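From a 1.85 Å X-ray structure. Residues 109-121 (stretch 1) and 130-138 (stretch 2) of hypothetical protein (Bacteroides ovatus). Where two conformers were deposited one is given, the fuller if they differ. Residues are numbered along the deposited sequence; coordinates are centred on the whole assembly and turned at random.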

ATOM      1  N   PHE A 109     -23.050 -47.398  29.594  1.00 32.38           N
ATOM      2  CA  PHE A 109     -24.407 -47.171  30.110  1.00 31.22           C
ATOM      3  C   PHE A 109     -25.347 -46.478  29.107  1.00 33.26           C
ATOM      4  O   PHE A 109     -26.544 -46.742  29.140  1.00 32.96           O
ATOM      5  CB  PHE A 109     -24.350 -46.350  31.402  1.00 31.84           C
ATOM      6  CG  PHE A 109     -25.665 -46.134  32.125  1.00 32.23           C
ATOM      7  CD1 PHE A 109     -26.235 -47.152  32.887  1.00 34.14           C
ATOM      8  CD2 PHE A 109     -26.292 -44.893  32.105  1.00 32.29           C
ATOM      9  CE1 PHE A 109     -27.432 -46.945  33.581  1.00 35.28           C
ATOM     10  CE2 PHE A 109     -27.471 -44.672  32.829  1.00 35.02           C
ATOM     11  CZ  PHE A 109     -28.034 -45.700  33.568  1.00 34.26           C
ATOM     12  N   PHE A 110     -24.831 -45.561  28.263  1.00 29.35           N
ATOM     13  CA  PHE A 110     -25.707 -44.856  27.325  1.00 28.69           C
ATOM     14  C   PHE A 110     -25.603 -45.385  25.865  1.00 34.90           C
ATOM     15  O   PHE A 110     -26.037 -44.696  24.933  1.00 32.40           O
ATOM     16  CB  PHE A 110     -25.413 -43.349  27.362  1.00 28.75           C
ATOM     17  CG  PHE A 110     -25.773 -42.668  28.668  1.00 28.18           C
ATOM     18  CD1 PHE A 110     -27.106 -42.443  29.014  1.00 30.05           C
ATOM     19  CD2 PHE A 110     -24.780 -42.186  29.513  1.00 26.94           C
ATOM     20  CE1 PHE A 110     -27.438 -41.764  30.197  1.00 29.57           C
ATOM     21  CE2 PHE A 110     -25.109 -41.514  30.699  1.00 28.48           C
ATOM     22  CZ  PHE A 110     -26.434 -41.295  31.026  1.00 27.20           C
ATOM     23  N   ALA A 111     -25.062 -46.605  25.672  1.00 34.65           N
ATOM     24  CA  ALA A 111     -24.945 -47.212  24.333  1.00 35.00           C
ATOM     25  C   ALA A 111     -26.298 -47.185  23.551  1.00 38.77           C
ATOM     26  O   ALA A 111     -26.267 -46.730  22.399  1.00 38.22           O
ATOM     27  CB  ALA A 111     -24.412 -48.640  24.426  1.00 36.07           C
ATOM     28  N   PRO A 112     -27.481 -47.563  24.128  1.00 36.30           N
ATOM     29  CA  PRO A 112     -28.732 -47.515  23.328  1.00 36.04           C
ATOM     30  C   PRO A 112     -29.194 -46.096  22.988  1.00 37.25           C
ATOM     31  O   PRO A 112     -29.769 -45.880  21.928  1.00 37.15           O
ATOM     32  CB  PRO A 112     -29.760 -48.214  24.228  1.00 38.57           C
ATOM     33  CG  PRO A 112     -28.929 -49.014  25.223  1.00 43.12           C
ATOM     34  CD  PRO A 112     -27.744 -48.142  25.466  1.00 37.75           C
ATOM     35  N   LEU A 113     -28.960 -45.129  23.884  1.00 32.07           N
ATOM     36  CA  LEU A 113     -29.312 -43.724  23.619  1.00 29.96           C
ATOM     37  C   LEU A 113     -28.540 -43.239  22.392  1.00 33.21           C
ATOM     38  O   LEU A 113     -29.134 -42.686  21.470  1.00 33.44           O
ATOM     39  CB  LEU A 113     -28.997 -42.866  24.856  1.00 28.52           C
ATOM     40  CG  LEU A 113     -29.225 -41.354  24.753  1.00 31.59           C
ATOM     41  CD1 LEU A 113     -30.723 -41.015  24.511  1.00 31.20           C
ATOM     42  CD2 LEU A 113     -28.677 -40.660  26.010  1.00 29.12           C
ATOM     43  N   ALA A 114     -27.225 -43.524  22.354  1.00 31.31           N
ATOM     44  CA  ALA A 114     -26.361 -43.126  21.247  1.00 31.78           C
ATOM     45  C   ALA A 114     -26.726 -43.880  19.959  1.00 36.69           C
ATOM     46  O   ALA A 114     -26.835 -43.252  18.904  1.00 36.32           O
ATOM     47  CB  ALA A 114     -24.907 -43.366  21.611  1.00 32.80           C
ATOM     48  N   ALA A 115     -26.970 -45.205  20.052  1.00 35.94           N
ATOM     49  CA  ALA A 115     -27.332 -46.038  18.890  1.00 36.79           C
ATOM     50  C   ALA A 115     -28.632 -45.571  18.205  1.00 39.99           C
ATOM     51  O   ALA A 115     -28.687 -45.553  16.978  1.00 40.73           O
ATOM     52  CB  ALA A 115     -27.460 -47.500  19.301  1.00 38.23           C
ATOM     53  N   GLY A 116     -29.638 -45.187  18.985  1.00 33.96           N
ATOM     54  CA  GLY A 116     -30.915 -44.731  18.442  1.00 34.07           C
ATOM     55  C   GLY A 116     -31.040 -43.232  18.219  1.00 36.40           C
ATOM     56  O   GLY A 116     -32.106 -42.751  17.820  1.00 35.38           O
ATOM     57  N   TRP A 117     -29.956 -42.462  18.468  1.00 31.76           N
ATOM     58  CA  TRP A 117     -29.993 -41.003  18.336  1.00 30.73           C
ATOM     59  C   TRP A 117     -30.232 -40.608  16.884  1.00 36.38           C
ATOM     60  O   TRP A 117     -29.435 -40.945  16.009  1.00 36.84           O
ATOM     61  CB  TRP A 117     -28.702 -40.373  18.896  1.00 28.13           C
ATOM     62  CG  TRP A 117     -28.806 -38.894  19.144  1.00 28.10           C
ATOM     63  CD1 TRP A 117     -28.228 -37.899  18.414  1.00 30.27           C
ATOM     64  CD2 TRP A 117     -29.479 -38.251  20.241  1.00 27.73           C
ATOM     65  NE1 TRP A 117     -28.521 -36.670  18.968  1.00 28.91           N
ATOM     66  CE2 TRP A 117     -29.287 -36.857  20.091  1.00 30.32           C
ATOM     67  CE3 TRP A 117     -30.233 -38.723  21.338  1.00 29.14           C
ATOM     68  CZ2 TRP A 117     -29.811 -35.926  20.997  1.00 29.52           C
ATOM     69  CZ3 TRP A 117     -30.769 -37.797  22.229  1.00 30.33           C
ATOM     70  CH2 TRP A 117     -30.554 -36.418  22.055  1.00 30.72           C
ATOM     71  N   GLU A 118     -31.350 -39.920  16.636  1.00 35.02           N
ATOM     72  CA  GLU A 118     -31.745 -39.495  15.293  0.50 35.93           C
ATOM     73  C   GLU A 118     -31.249 -38.082  15.033  1.00 41.08           C
ATOM     74  O   GLU A 118     -31.713 -37.128  15.666  1.00 44.79           O
ATOM     75  CB  GLU A 118     -33.269 -39.598  15.094  0.50 37.88           C
ATOM     76  CG  GLU A 118     -33.821 -41.003  15.300  0.50 49.27           C
ATOM     77  CD  GLU A 118     -35.331 -41.127  15.201  0.50 69.51           C
ATOM     78  OE1 GLU A 118     -36.044 -40.377  15.907  0.50 58.53           O
ATOM     79  OE2 GLU A 118     -35.798 -41.998  14.433  0.50 65.58           O
ATOM     80  N   LEU A 119     -30.302 -37.957  14.145  1.00 35.02           N
ATOM     81  CA  LEU A 119     -29.703 -36.689  13.787  1.00 35.25           C
ATOM     82  C   LEU A 119     -30.246 -36.229  12.456  1.00 39.17           C
ATOM     83  O   LEU A 119     -30.331 -37.022  11.515  1.00 39.33           O
ATOM     84  CB  LEU A 119     -28.197 -36.953  13.721  1.00 35.76           C
ATOM     85  CG  LEU A 119     -27.240 -35.842  13.920  1.00 40.33           C
ATOM     86  CD1 LEU A 119     -27.346 -35.262  15.340  1.00 40.82           C
ATOM     87  CD2 LEU A 119     -25.865 -36.358  13.682  1.00 40.00           C
ATOM     88  N   THR A 120     -30.668 -34.966  12.375  1.00 34.47           N
ATOM     89  CA  THR A 120     -31.160 -34.394  11.119  1.00 33.78           C
ATOM     90  C   THR A 120     -30.139 -33.381  10.597  1.00 35.26           C
ATOM     91  O   THR A 120     -29.227 -32.980  11.323  1.00 33.23           O
ATOM     92  CB  THR A 120     -32.540 -33.743  11.290  1.00 40.89           C
ATOM     93  OG1 THR A 120     -32.363 -32.460  11.885  1.00 37.06           O
ATOM     94  CG2 THR A 120     -33.534 -34.627  12.081  1.00 41.00           C
ATOM     95  N   THR A 121     -30.327 -32.936   9.359  1.00 30.09           N
ATOM     96  CA  THR A 121     -29.417 -31.974   8.756  1.00 30.12           C
ATOM     97  C   THR A 121     -29.946 -30.534   8.933  1.00 33.78           C
ATOM     98  O   THR A 121     -29.412 -29.617   8.303  1.00 34.28           O
ATOM     99  CB  THR A 121     -29.181 -32.342   7.291  1.00 37.72           C
ATOM    100  OG1 THR A 121     -30.440 -32.442   6.628  1.00 38.89           O
ATOM    101  CG2 THR A 121     -28.376 -33.651   7.120  1.00 33.83           C
ATOM    102  N   ALA A 130     -28.152 -27.492  19.320  1.00 25.51           N
ATOM    103  CA  ALA A 130     -28.022 -27.922  20.720  1.00 26.13           C
ATOM    104  C   ALA A 130     -28.876 -29.119  21.053  1.00 29.36           C
ATOM    105  O   ALA A 130     -28.380 -30.017  21.741  1.00 28.61           O
ATOM    106  CB  ALA A 130     -28.350 -26.761  21.669  1.00 27.45           C
ATOM    107  N   LYS A 131     -30.150 -29.163  20.561  1.00 26.22           N
ATOM    108  CA  LYS A 131     -31.047 -30.287  20.874  0.50 25.68           C
ATOM    109  C   LYS A 131     -30.542 -31.613  20.273  1.00 29.16           C
ATOM    110  O   LYS A 131     -30.989 -32.662  20.705  1.00 28.23           O
ATOM    111  CB  LYS A 131     -32.494 -30.015  20.408  0.50 28.25           C
ATOM    112  CG  LYS A 131     -32.671 -30.024  18.884  0.50 34.66           C
ATOM    113  CD  LYS A 131     -34.084 -29.686  18.448  0.50 41.82           C
ATOM    114  CE  LYS A 131     -34.190 -29.689  16.940  0.50 47.88           C
ATOM    115  NZ  LYS A 131     -35.483 -29.115  16.472  0.50 53.69           N
ATOM    116  N   GLN A 132     -29.616 -31.566  19.294  1.00 25.77           N
ATOM    117  CA  GLN A 132     -29.088 -32.773  18.650  1.00 25.72           C
ATOM    118  C   GLN A 132     -27.665 -33.155  19.088  1.00 27.46           C
ATOM    119  O   GLN A 132     -27.157 -34.209  18.674  1.00 25.58           O
ATOM    120  CB  GLN A 132     -29.105 -32.526  17.126  1.00 26.36           C
ATOM    121  CG  GLN A 132     -30.523 -32.193  16.614  1.00 31.26           C
ATOM    122  CD  GLN A 132     -30.651 -32.425  15.147  1.00 41.58           C
ATOM    123  OE1 GLN A 132     -30.686 -33.560  14.690  1.00 40.62           O
ATOM    124  NE2 GLN A 132     -30.805 -31.366  14.391  1.00 32.12           N
ATOM    125  N   ASP A 133     -27.034 -32.300  19.909  1.00 24.63           N
ATOM    126  CA  ASP A 133     -25.652 -32.470  20.347  1.00 23.85           C
ATOM    127  C   ASP A 133     -25.586 -33.371  21.576  1.00 26.63           C
ATOM    128  O   ASP A 133     -25.402 -32.909  22.705  1.00 25.27           O
ATOM    129  CB  ASP A 133     -24.995 -31.100  20.599  1.00 24.34           C
ATOM    130  CG  ASP A 133     -23.477 -31.171  20.716  1.00 28.87           C
ATOM    131  OD1 ASP A 133     -22.905 -32.275  20.485  1.00 27.31           O
ATOM    132  OD2 ASP A 133     -22.853 -30.119  20.996  1.00 28.87           O
ATOM    133  N   LEU A 134     -25.713 -34.678  21.344  1.00 24.52           N
ATOM    134  CA  LEU A 134     -25.723 -35.655  22.430  1.00 23.19           C
ATOM    135  C   LEU A 134     -24.349 -35.758  23.122  1.00 25.56           C
ATOM    136  O   LEU A 134     -23.316 -35.946  22.471  1.00 25.85           O
ATOM    137  CB  LEU A 134     -26.167 -37.035  21.891  1.00 23.24           C
ATOM    138  CG  LEU A 134     -26.130 -38.199  22.899  1.00 27.01           C
ATOM    139  CD1 LEU A 134     -27.164 -38.011  24.023  1.00 26.71           C
ATOM    140  CD2 LEU A 134     -26.408 -39.541  22.195  1.00 28.04           C
HETATM  141  N   MSE A 135     -24.370 -35.638  24.462  1.00 20.80           N
HETATM  142  CA  MSE A 135     -23.180 -35.721  25.319  0.50 19.96           C
HETATM  143  C   MSE A 135     -23.453 -36.612  26.491  1.00 24.27           C
HETATM  144  O   MSE A 135     -24.528 -36.518  27.090  1.00 26.00           O
HETATM  145  CB  MSE A 135     -22.777 -34.338  25.849  0.50 21.42           C
HETATM  146  CG  MSE A 135     -22.327 -33.375  24.798  0.50 26.70           C
HETATM  147 SE   MSE A 135     -21.951 -31.722  25.746  0.38 32.95          SE
HETATM  148  CE  MSE A 135     -23.014 -30.574  24.665  0.50 29.73           C
ATOM    149  N   THR A 136     -22.501 -37.479  26.846  1.00 21.35           N
ATOM    150  CA  THR A 136     -22.715 -38.390  27.975  1.00 22.40           C
ATOM    151  C   THR A 136     -21.491 -38.489  28.869  1.00 25.27           C
ATOM    152  O   THR A 136     -20.374 -38.235  28.426  1.00 24.68           O
ATOM    153  CB  THR A 136     -23.043 -39.811  27.442  1.00 30.47           C
ATOM    154  OG1 THR A 136     -21.925 -40.277  26.668  1.00 28.48           O
ATOM    155  CG2 THR A 136     -24.349 -39.862  26.610  1.00 27.70           C
ATOM    156  N   SER A 137     -21.703 -38.948  30.096  1.00 24.75           N
ATOM    157  CA  SER A 137     -20.627 -39.232  31.048  1.00 24.91           C
ATOM    158  C   SER A 137     -20.446 -40.734  31.208  1.00 30.71           C
ATOM    159  O   SER A 137     -21.348 -41.520  30.893  1.00 30.52           O
ATOM    160  CB  SER A 137     -20.943 -38.614  32.417  1.00 25.11           C
ATOM    161  OG  SER A 137     -21.754 -39.488  33.193  1.00 27.32           O
ATOM    162  N   ASN A 138     -19.324 -41.129  31.795  1.00 28.87           N
ATOM    163  CA  ASN A 138     -19.119 -42.508  32.224  1.00 29.30           C
ATOM    164  C   ASN A 138     -19.460 -42.529  33.723  1.00 29.57           C
ATOM    165  O   ASN A 138     -19.962 -41.517  34.219  1.00 29.16           O
ATOM    166  CB  ASN A 138     -17.708 -42.992  31.896  1.00 33.01           C
ATOM    167  CG  ASN A 138     -17.572 -43.328  30.432  1.00 52.29           C
ATOM    168  OD1 ASN A 138     -18.449 -43.940  29.808  1.00 50.15           O
ATOM    169  ND2 ASN A 138     -16.498 -42.900  29.839  1.00 46.55           N
TER
HETATM  170  O   HOH W   1     -20.769 -46.114  30.958  1.00 44.73           O

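Leu-134 lies at the apolar centre of this contact. Its CA-to-CB bond points toward the other stretch, and its branched side chain, with chi1 and chi2 in the t and p wells, meets three residues of the short helix and the segment that follows it. CD1 of Leu-134 packs 3.6 Å from CD2 of Leu-113, while CD2 of Leu-134 lies 3.7 Å from CA of Ala-114 and 4.2 Å from its CB. The small side chain of Ala-114 points sideways, so the leucine methyl can approach the helix backbone itself. Leucine suits such a place because its two methyls can fill separate hollows without leaving a polar group unpaired.

The third neighbour is Trp-117. CB of Leu-134 sits over one face of the indole, 3.8 Å from the centroid of the five-membered ring and only 17° off the ring normal, a CH-pi arrangement in which the aliphatic carbon meets the pi cloud nearly head-on. The same ring serves a second purpose at its edge: NE1 of Trp-117 donates a hydrogen bond of 2.8 Å to O of Gln-132. Tryptophan is apt here because it joins a broad apolar face to an edge N-H, covering the leucine while satisfying a backbone carbonyl of the turn that runs from Ala-130 to Asp-133.

Toward the start of the helix, Phe-110 occupies the N-cap position, and its O accepts a 3.1 Å hydrogen bond from N of Ala-114. Its side chain points toward the second stretch, where CD2 of Phe-110 comes within 3.6 Å of CB of Thr-136. The ring edge also faces O of Ser-137, 3.8 Å from CD2 of Phe-110. Thr-136 offers carbon to this apolar side, and its hydroxyl is hydrogen-bonded elsewhere in the structure. In the strand, Thr-136 points toward the contact and its neighbour Met-135, a selenomethionine, points away.

At the other end the contact becomes polar. The CA-to-CB bond of Gln-132 points sideways, but the end of its side chain comes nearer, and the amide engages Thr-120 twice. OE1 of Gln-132 accepts a nearly straight hydrogen bond from N of Thr-120 (2.7 Å, 174°), and NE2 of Gln-132 donates a longer, more bent one to OG1 of Thr-120 (3.1 Å, 142°). Glutamine's primary amide, carrying both acceptor and donor, can thus address backbone and hydroxyl of one residue together. Beside this pairing, CD1 of Leu-119 rests 3.7 Å from CB of Gln-132, giving the aliphatic part of the glutamine an apolar neighbour.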